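Local coordinates for protein putative alkaline phosphatase (Pseudomonas fluorescens, PDB 4F1V) that binds phosphate with high affinity in the periplasm and probably serves as the solute-binding part of the PstSACB ABC transporter for phosphate import, at residues 15-20 / 326-331; 38-43 / 83-88; 186-191 / 195-200. All coordinates share one frame; numbering follows the deposited sequence.

Interaction 1 (15-20 / 326-331); sequences YQTSGV and DAAITA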
loop_
_atom_site.group_PDB
_atom_site.type_symbol
_atom_site.label_atom_id
_atom_site.label_comp_id
_atom_site.label_asym_id
_atom_site.label_seq_id
_atom_site.Cartn_x
_atom_site.Cartn_y
_atom_site.Cartn_z
ATOM N N TYR A 15 -10.878 5.520 -1.087
ATOM C CA TYR A 15 -11.042 6.892 -0.594
ATOM C C TYR A 15 -11.959 7.701 -1.484
ATOM O O TYR A 15 -12.531 8.710 -0.993
ATOM C CB TYR A 15 -9.651 7.591 -0.479
ATOM C CG TYR A 15 -8.731 6.841 0.456
ATOM C CD1 TYR A 15 -9.153 6.331 1.705
ATOM C CD2 TYR A 15 -7.413 6.654 0.113
ATOM C CE1 TYR A 15 -8.307 5.621 2.503
ATOM C CE2 TYR A 15 -6.527 5.958 0.927
ATOM C CZ TYR A 15 -6.973 5.413 2.101
ATOM O OH TYR A 15 -6.173 4.653 2.915
ATOM N N GLN A 16 -12.245 7.234 -2.702
ATOM C CA GLN A 16 -13.229 7.809 -3.582
ATOM C C GLN A 16 -14.632 7.222 -3.457
ATOM O O GLN A 16 -15.541 7.713 -4.143
ATOM C CB GLN A 16 -12.712 7.716 -5.058
ATOM C CG GLN A 16 -11.497 8.565 -5.211
ATOM C CD GLN A 16 -10.640 8.271 -6.446
ATOM O OE1 GLN A 16 -10.967 7.338 -7.209
ATOM N NE2 GLN A 16 -9.572 9.018 -6.705
ATOM N N THR A 17 -14.807 6.239 -2.667
ATOM C CA THR A 17 -16.179 5.719 -2.370
ATOM C C THR A 17 -16.929 6.803 -1.594
ATOM O O THR A 17 -16.425 7.302 -0.569
ATOM C CB THR A 17 -16.069 4.412 -1.630
ATOM O OG1 THR A 17 -15.504 3.388 -2.453
ATOM C CG2 THR A 17 -17.420 3.897 -1.166
ATOM N N SER A 18 -18.161 7.125 -2.043
ATOM C CA SER A 18 -18.951 8.148 -1.362
ATOM C C SER A 18 -19.013 7.862 0.099
ATOM O O SER A 18 -19.306 6.711 0.505
ATOM C CB SER A 18 -20.346 8.181 -1.992
ATOM O OG SER A 18 -21.033 9.337 -1.567
ATOM N N GLY A 19 -18.831 8.882 0.937
ATOM C CA GLY A 19 -18.951 8.794 2.371
ATOM C C GLY A 19 -17.763 8.282 3.142
ATOM O O GLY A 19 -17.755 8.384 4.356
ATOM N N VAL A 20 -16.732 7.733 2.466
ATOM C CA VAL A 20 -15.562 7.230 3.203
ATOM C C VAL A 20 -14.765 8.403 3.817
ATOM O O VAL A 20 -14.415 8.342 4.998
ATOM C CB VAL A 20 -14.717 6.350 2.269
ATOM C CG1 VAL A 20 -13.303 6.086 2.816
ATOM C CG2 VAL A 20 -15.423 5.059 1.952
ATOM N N ASP A 326 -15.766 0.001 7.221
ATOM C CA ASP A 326 -15.339 -1.352 6.959
ATOM C C ASP A 326 -16.045 -1.999 5.781
ATOM O O ASP A 326 -15.413 -2.781 5.038
ATOM C CB ASP A 326 -15.428 -2.215 8.188
ATOM C CG ASP A 326 -14.389 -1.884 9.249
ATOM O OD1 ASP A 326 -13.540 -1.001 9.046
ATOM O OD2 ASP A 326 -14.421 -2.597 10.318
ATOM N N ALA A 327 -17.354 -1.756 5.585
ATOM C CA ALA A 327 -18.016 -2.358 4.432
ATOM C C ALA A 327 -17.368 -1.877 3.112
ATOM O O ALA A 327 -17.080 -2.695 2.216
ATOM C CB ALA A 327 -19.512 -2.093 4.429
ATOM N N ALA A 328 -17.104 -0.566 3.013
ATOM C CA ALA A 328 -16.438 -0.020 1.822
ATOM C C ALA A 328 -15.032 -0.587 1.658
ATOM O O ALA A 328 -14.584 -0.826 0.533
ATOM C CB ALA A 328 -16.379 1.499 1.905
ATOM N N ILE A 329 -14.321 -0.781 2.767
ATOM C CA ILE A 329 -13.001 -1.411 2.735
ATOM C C ILE A 329 -13.095 -2.763 2.036
ATOM O O ILE A 329 -12.322 -3.067 1.106
ATOM C CB ILE A 329 -12.423 -1.448 4.145
ATOM C CG1 ILE A 329 -12.060 -0.037 4.631
ATOM C CG2 ILE A 329 -11.221 -2.383 4.206
ATOM C CD1 ILE A 329 -11.783 0.098 6.107
ATOM N N THR A 330 -14.027 -3.624 2.479
ATOM C CA THR A 330 -14.160 -4.938 1.868
ATOM C C THR A 330 -14.563 -4.852 0.380
ATOM O O THR A 330 -14.107 -5.671 -0.431
ATOM C CB THR A 330 -15.153 -5.852 2.602
ATOM O OG1 THR A 330 -16.549 -5.369 2.403
ATOM C CG2 THR A 330 -14.894 -5.994 4.101
ATOM N N ALA A 331 -15.389 -3.870 0.051
ATOM C CA ALA A 331 -15.887 -3.770 -1.299
ATOM C C ALA A 331 -14.798 -3.412 -2.309
ATOM O O ALA A 331 -15.034 -3.581 -3.506
ATOM C CB ALA A 331 -16.955 -2.686 -1.371
#

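Interaction 2 (38-43 / 83-88); sequences AAFLNN and GKLIQV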
loop_
_atom_site.group_PDB
_atom_site.type_symbol
_atom_site.label_atom_id
_atom_site.label_comp_id
_atom_site.label_asym_id
_atom_site.label_seq_id
_atom_site.Cartn_x
_atom_site.Cartn_y
_atom_site.Cartn_z
ATOM N N ALA A 38 5.787 13.360 -0.747
ATOM C CA ALA A 38 6.443 14.666 -1.025
ATOM C C ALA A 38 5.407 15.803 -0.847
ATOM O O ALA A 38 5.750 16.885 -0.348
ATOM C CB ALA A 38 7.045 14.643 -2.441
ATOM N N ALA A 39 4.182 15.576 -1.305
ATOM C CA ALA A 39 3.126 16.582 -1.163
ATOM C C ALA A 39 2.968 16.994 0.298
ATOM O O ALA A 39 2.920 18.170 0.654
ATOM C CB ALA A 39 1.812 16.036 -1.714
ATOM N N PHE A 40 2.828 15.974 1.178
ATOM C CA PHE A 40 2.619 16.269 2.594
ATOM C C PHE A 40 3.868 16.912 3.219
ATOM O O PHE A 40 3.779 17.918 3.903
ATOM C CB PHE A 40 2.222 14.969 3.317
ATOM C CG PHE A 40 2.023 15.235 4.802
ATOM C CD1 PHE A 40 0.762 15.614 5.260
ATOM C CD2 PHE A 40 3.039 15.131 5.720
ATOM C CE1 PHE A 40 0.518 15.872 6.627
ATOM C CE2 PHE A 40 2.837 15.405 7.057
ATOM C CZ PHE A 40 1.580 15.763 7.493
ATOM N N LEU A 41 5.019 16.274 3.029
ATOM C CA LEU A 41 6.226 16.666 3.745
ATOM C C LEU A 41 6.677 18.090 3.444
ATOM O O LEU A 41 7.265 18.764 4.287
ATOM C CB LEU A 41 7.344 15.666 3.503
ATOM C CG LEU A 41 7.090 14.227 4.033
ATOM C CD1 LEU A 41 8.103 13.285 3.356
ATOM C CD2 LEU A 41 7.155 14.164 5.557
ATOM N N ASN A 42 6.404 18.536 2.205
ATOM C CA ASN A 42 6.814 19.852 1.725
ATOM C C ASN A 42 5.650 20.831 1.584
ATOM O O ASN A 42 5.827 21.958 1.149
ATOM C CB ASN A 42 7.538 19.694 0.325
ATOM C CG ASN A 42 8.724 18.773 0.490
ATOM O OD1 ASN A 42 9.719 19.147 1.097
ATOM N ND2 ASN A 42 8.606 17.530 0.022
ATOM N N ASN A 43 4.432 20.391 1.926
ATOM C CA ASN A 43 3.243 21.172 1.675
ATOM C C ASN A 43 3.192 21.681 0.229
ATOM O O ASN A 43 3.055 22.872 -0.014
ATOM C CB ASN A 43 3.058 22.316 2.686
ATOM C CG ASN A 43 1.678 22.954 2.556
ATOM O OD1 ASN A 43 0.720 22.242 2.239
ATOM N ND2 ASN A 43 1.584 24.228 2.841
ATOM N N GLY A 83 3.604 20.924 14.259
ATOM C CA GLY A 83 3.289 19.771 15.099
ATOM C C GLY A 83 3.852 18.465 14.523
ATOM O O GLY A 83 4.353 18.407 13.385
ATOM N N LYS A 84 3.792 17.423 15.344
ATOM C CA LYS A 84 4.192 16.084 14.905
ATOM C C LYS A 84 3.330 15.581 13.735
ATOM O O LYS A 84 2.111 15.741 13.757
ATOM C CB LYS A 84 4.031 15.101 16.101
ATOM C CG LYS A 84 5.137 15.236 17.121
ATOM C CD LYS A 84 4.921 14.387 18.383
ATOM C CE LYS A 84 4.945 12.914 18.155
ATOM N NZ LYS A 84 6.110 12.396 17.438
ATOM N N LEU A 85 3.939 14.893 12.782
ATOM C CA LEU A 85 3.107 14.144 11.848
ATOM C C LEU A 85 2.690 12.816 12.519
ATOM O O LEU A 85 3.328 12.326 13.477
ATOM C CB LEU A 85 3.793 13.903 10.486
ATOM C CG LEU A 85 5.049 13.004 10.403
ATOM C CD1 LEU A 85 4.781 11.499 10.518
ATOM C CD2 LEU A 85 5.819 13.252 9.120
ATOM N N ILE A 86 1.648 12.257 11.942
ATOM C CA ILE A 86 1.006 10.999 12.292
ATOM C C ILE A 86 1.067 10.088 11.048
ATOM O O ILE A 86 0.675 10.495 9.962
ATOM C CB ILE A 86 -0.450 11.240 12.708
ATOM C CG1 ILE A 86 -0.508 12.074 13.999
ATOM C CG2 ILE A 86 -1.207 9.901 12.830
ATOM C CD1 ILE A 86 -1.909 12.582 14.367
ATOM N N GLN A 87 1.532 8.851 11.253
ATOM C CA GLN A 87 1.552 7.814 10.196
ATOM C C GLN A 87 0.840 6.584 10.800
ATOM O O GLN A 87 1.280 6.067 11.828
ATOM C CB GLN A 87 2.970 7.473 9.835
ATOM C CG GLN A 87 3.044 6.466 8.654
ATOM C CD GLN A 87 4.472 6.061 8.266
ATOM O OE1 GLN A 87 4.840 6.012 7.084
ATOM N NE2 GLN A 87 5.281 5.738 9.273
ATOM N N VAL A 88 -0.254 6.134 10.155
ATOM C CA VAL A 88 -1.026 5.018 10.732
ATOM C C VAL A 88 -1.512 4.124 9.607
ATOM O O VAL A 88 -1.867 4.587 8.531
ATOM C CB VAL A 88 -2.251 5.459 11.543
ATOM C CG1 VAL A 88 -1.856 5.976 12.915
ATOM C CG2 VAL A 88 -3.100 6.527 10.806
#

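Interaction 3 (186-191 / 195-200); sequences VAATGS and MTALAA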
loop_
_atom_site.group_PDB
_atom_site.type_symbol
_atom_site.label_atom_id
_atom_site.label_comp_id
_atom_site.label_asym_id
_atom_site.label_seq_id
_atom_site.Cartn_x
_atom_site.Cartn_y
_atom_site.Cartn_z
ATOM N N VAL A 186 8.289 -3.507 -19.571
ATOM C CA VAL A 186 7.513 -2.292 -19.910
ATOM C C VAL A 186 7.192 -1.510 -18.638
ATOM O O VAL A 186 6.589 -2.061 -17.710
ATOM C CB VAL A 186 6.198 -2.684 -20.632
ATOM C CG1 VAL A 186 5.321 -1.451 -20.872
ATOM C CG2 VAL A 186 6.520 -3.378 -21.956
ATOM N N ALA A 187 7.576 -0.245 -18.578
ATOM C CA ALA A 187 7.245 0.681 -17.519
ATOM C C ALA A 187 5.900 1.356 -17.785
ATOM O O ALA A 187 5.616 1.740 -18.914
ATOM C CB ALA A 187 8.297 1.740 -17.337
ATOM N N ALA A 188 5.089 1.564 -16.760
ATOM C CA ALA A 188 3.860 2.362 -16.874
ATOM C C ALA A 188 3.643 3.055 -15.518
ATOM O O ALA A 188 4.236 2.723 -14.512
ATOM C CB ALA A 188 2.665 1.513 -17.298
ATOM N N THR A 189 2.713 4.035 -15.535
ATOM C CA THR A 189 2.567 4.991 -14.425
ATOM C C THR A 189 1.182 4.846 -13.808
ATOM O O THR A 189 0.174 4.911 -14.542
ATOM C CB THR A 189 2.787 6.415 -14.927
ATOM O OG1 THR A 189 4.054 6.458 -15.556
ATOM C CG2 THR A 189 2.691 7.463 -13.823
ATOM N N GLY A 190 1.116 4.691 -12.502
ATOM C CA GLY A 190 -0.086 4.481 -11.775
ATOM C C GLY A 190 -0.570 3.045 -11.873
ATOM O O GLY A 190 -0.290 2.291 -12.784
ATOM N N SER A 191 -1.432 2.652 -10.914
ATOM C CA SER A 191 -2.080 1.320 -10.997
ATOM C C SER A 191 -2.846 1.150 -12.317
ATOM O O SER A 191 -2.725 0.135 -12.994
ATOM C CB SER A 191 -3.051 1.113 -9.821
ATOM O OG SER A 191 -2.402 1.024 -8.563
ATOM N N MET A 195 -2.391 -1.403 -15.587
ATOM C CA MET A 195 -3.425 -2.306 -16.133
ATOM C C MET A 195 -3.695 -2.044 -17.601
ATOM O O MET A 195 -3.956 -2.992 -18.375
ATOM C CB MET A 195 -4.669 -2.256 -15.296
ATOM C CG MET A 195 -4.532 -2.845 -13.919
ATOM S SD MET A 195 -3.967 -4.582 -13.853
ATOM C CE MET A 195 -5.348 -5.441 -14.571
ATOM N N THR A 196 -3.678 -0.769 -18.023
ATOM C CA THR A 196 -3.820 -0.452 -19.436
ATOM C C THR A 196 -2.708 -1.064 -20.276
ATOM O O THR A 196 -2.914 -1.673 -21.321
ATOM C CB THR A 196 -3.906 1.100 -19.615
ATOM O OG1 THR A 196 -5.102 1.526 -18.969
ATOM C CG2 THR A 196 -3.837 1.517 -21.069
ATOM N N ALA A 197 -1.463 -0.944 -19.762
ATOM C CA ALA A 197 -0.331 -1.526 -20.466
ATOM C C ALA A 197 -0.410 -3.061 -20.478
ATOM O O ALA A 197 -0.002 -3.691 -21.474
ATOM C CB ALA A 197 1.000 -1.058 -19.820
ATOM N N LEU A 198 -0.902 -3.687 -19.419
ATOM C CA LEU A 198 -0.999 -5.135 -19.400
ATOM C C LEU A 198 -1.743 -5.662 -20.646
ATOM O O LEU A 198 -1.428 -6.700 -21.215
ATOM C CB LEU A 198 -1.694 -5.564 -18.100
ATOM C CG LEU A 198 -1.512 -6.996 -17.651
ATOM C CD1 LEU A 198 -0.100 -7.238 -17.103
ATOM C CD2 LEU A 198 -2.545 -7.325 -16.552
ATOM N N ALA A 199 -2.768 -4.885 -21.057
ATOM C CA ALA A 199 -3.617 -5.255 -22.142
ATOM C C ALA A 199 -3.049 -4.862 -23.488
ATOM O O ALA A 199 -3.595 -5.294 -24.562
ATOM C CB ALA A 199 -4.991 -4.592 -21.936
ATOM N N ALA A 200 -1.978 -4.082 -23.582
ATOM C CA ALA A 200 -1.448 -3.498 -24.837
ATOM C C ALA A 200 -0.482 -4.410 -25.549
ATOM O O ALA A 200 0.047 -4.035 -26.615
ATOM C CB ALA A 200 -0.818 -2.134 -24.546
#

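Interaction 1 (15-20 / 326-331)
The carbonyl O of Ala327, just ahead of the Ala328 that meets Val20 and Thr17, is gripped by two donors within the helix. Ala331 N reaches it with the usual helical bond. Thr330 OG1 turns back along helix 326-331 and donates to Ala327 O over 2.7 Å. This hydroxyl meets the carbonyl at a C=O to donor angle of 130°, tilted 19° from the carbonyl plane. Across the gap no hydrogen bond is made, and the touch is purely between methyl groups. Ala328 CB projects toward the loop and carries both contacts. Val20 CG2 comes nearer, at 3.7 Å from Ala328 CB. Thr17 CG2 stands 4.0 Å from the same methyl. A single methyl thus meets two others. The fold is that of a type II periplasmic binding protein, a venus flytrap of two lobes. Its larger sheet runs in the order 29-30, 5-7, 59-62, 291-299, 85-94. The loop here leads from helix 12-15 to strand 29-30, and helix 326-331 belongs to the late part of the chain. A turn brings Thr17 and Val20 together, since Val20 N donates to Thr17 O at 3.1 Å. Gly19 has positive phi at the third position, and the turn is of type II. Thr17 CG2 lies anti to its own backbone N, so the methyl and not the hydroxyl faces the helix. Thr17 OG1 instead bonds to Ala13 O, with a weak bond to Asn332 ND2. Val20 O takes a bond from Asn325 ND2, a second link between this loop and the region of helix 326-331. Leu14 of helix 12-15 also packs on Ala328 and Ile329.

Interaction 2 (38-43 / 83-88)
Leu85 meets Phe40 and Leu41 with different parts of its side chain. Its CB points toward helix 33-42 and lies 3.9 Å from Phe40 CE2. Leu85 CB is also 4.2 Å from Phe40 CZ, so the far end of the ring makes this touch. From CB the chain turns to CG, which sits between the backbone N and the carbonyl carbon (chi1 66°). That turn sends the branch toward Leu41. At the tip, Leu85 CD2 comes within 3.9 Å of Leu41 CD2, methyl against methyl. Phe40 CG is anti to its backbone N (chi1 179°), which extends the ring toward the strand. Arg369 makes a cation-pi contact with that ring and also bonds to Phe40 O. Tyr74 of helix 68-77 meets the ring too, with planes about 25° apart, and touches both leucines. Just beyond, the helix closes in a Schellman motif at Asn43. Asn42 ND2 folds back to Ala38 O at 3.0 Å, in the carbonyl plane on a lone pair. Ala38 O also accepts from Asn42 N. The contact is buried and apolar. It joins helix 33-42, whose first residue Ser33 lines the phosphate pocket, to strand 85-94, an outermost strand of the larger sheet: a helix packed against the central sheet of one lobe, as in type II periplasmic binding proteins.

Interaction 3 (186-191 / 195-200)
Ala188 and Ala197 face each other methyl to methyl, their CB atoms 4.0 Å apart. They belong to a beta-alpha unit: strand 186-188, an outermost strand of the smaller sheet, turns through Thr189 into helix 190-198, which folds back over it. Along the strand the side chains alternate. Val186 and Ala188 point toward the helix, and Ala187 points away. Val186 CG1 is anti to its backbone N (chi1 175°) and reaches Ala197 CB at a looser 4.5 Å. Ala197 thus bears on two strand residues, and Val140 of neighbouring strand 138-142 also touches it. With alanine at both places, Ala188 CA and Ala197 CA are 6.8 Å apart. Met195 is oriented differently. Its CG lies beside its own backbone N, the chain then bends at chi2 and chi3, and the side chain touches Met208. Ser191 sits beside the ligand cleft. Its OG is hydrogen-bonded to Thr9 OG1, and Thr9 lines the phosphate pocket from the other lobe. This bond therefore spans the two lobes. Gly190 N is held by Glu144 OE2. The backbone link within the helix is nearly straight: Met195 N donates to Ser191 O over 3.0 Å at 164°, and Met195 CG lies 3.6 Å from that same Ser191 O.

How the interactions relate
Interactions 1 and 2 belong to the lobe built on the larger sheet, and interaction 3 to the lobe of the smaller sheet. The phosphate is bound between them. Interaction 3 is close to it, with the side chain of Ser191 about 5 Å from the ion. Interaction 2 is further back, with the side chain of Phe40 about 13 Å away. The three do not touch. Centres of interactions 1 and 2 are 23 Å apart, those of 1 and 3 are 25 Å apart, and those of 2 and 3 are 29 Å apart. Interaction 1 pairs early and late parts of the chain, and the other two fall in sequence between its segments.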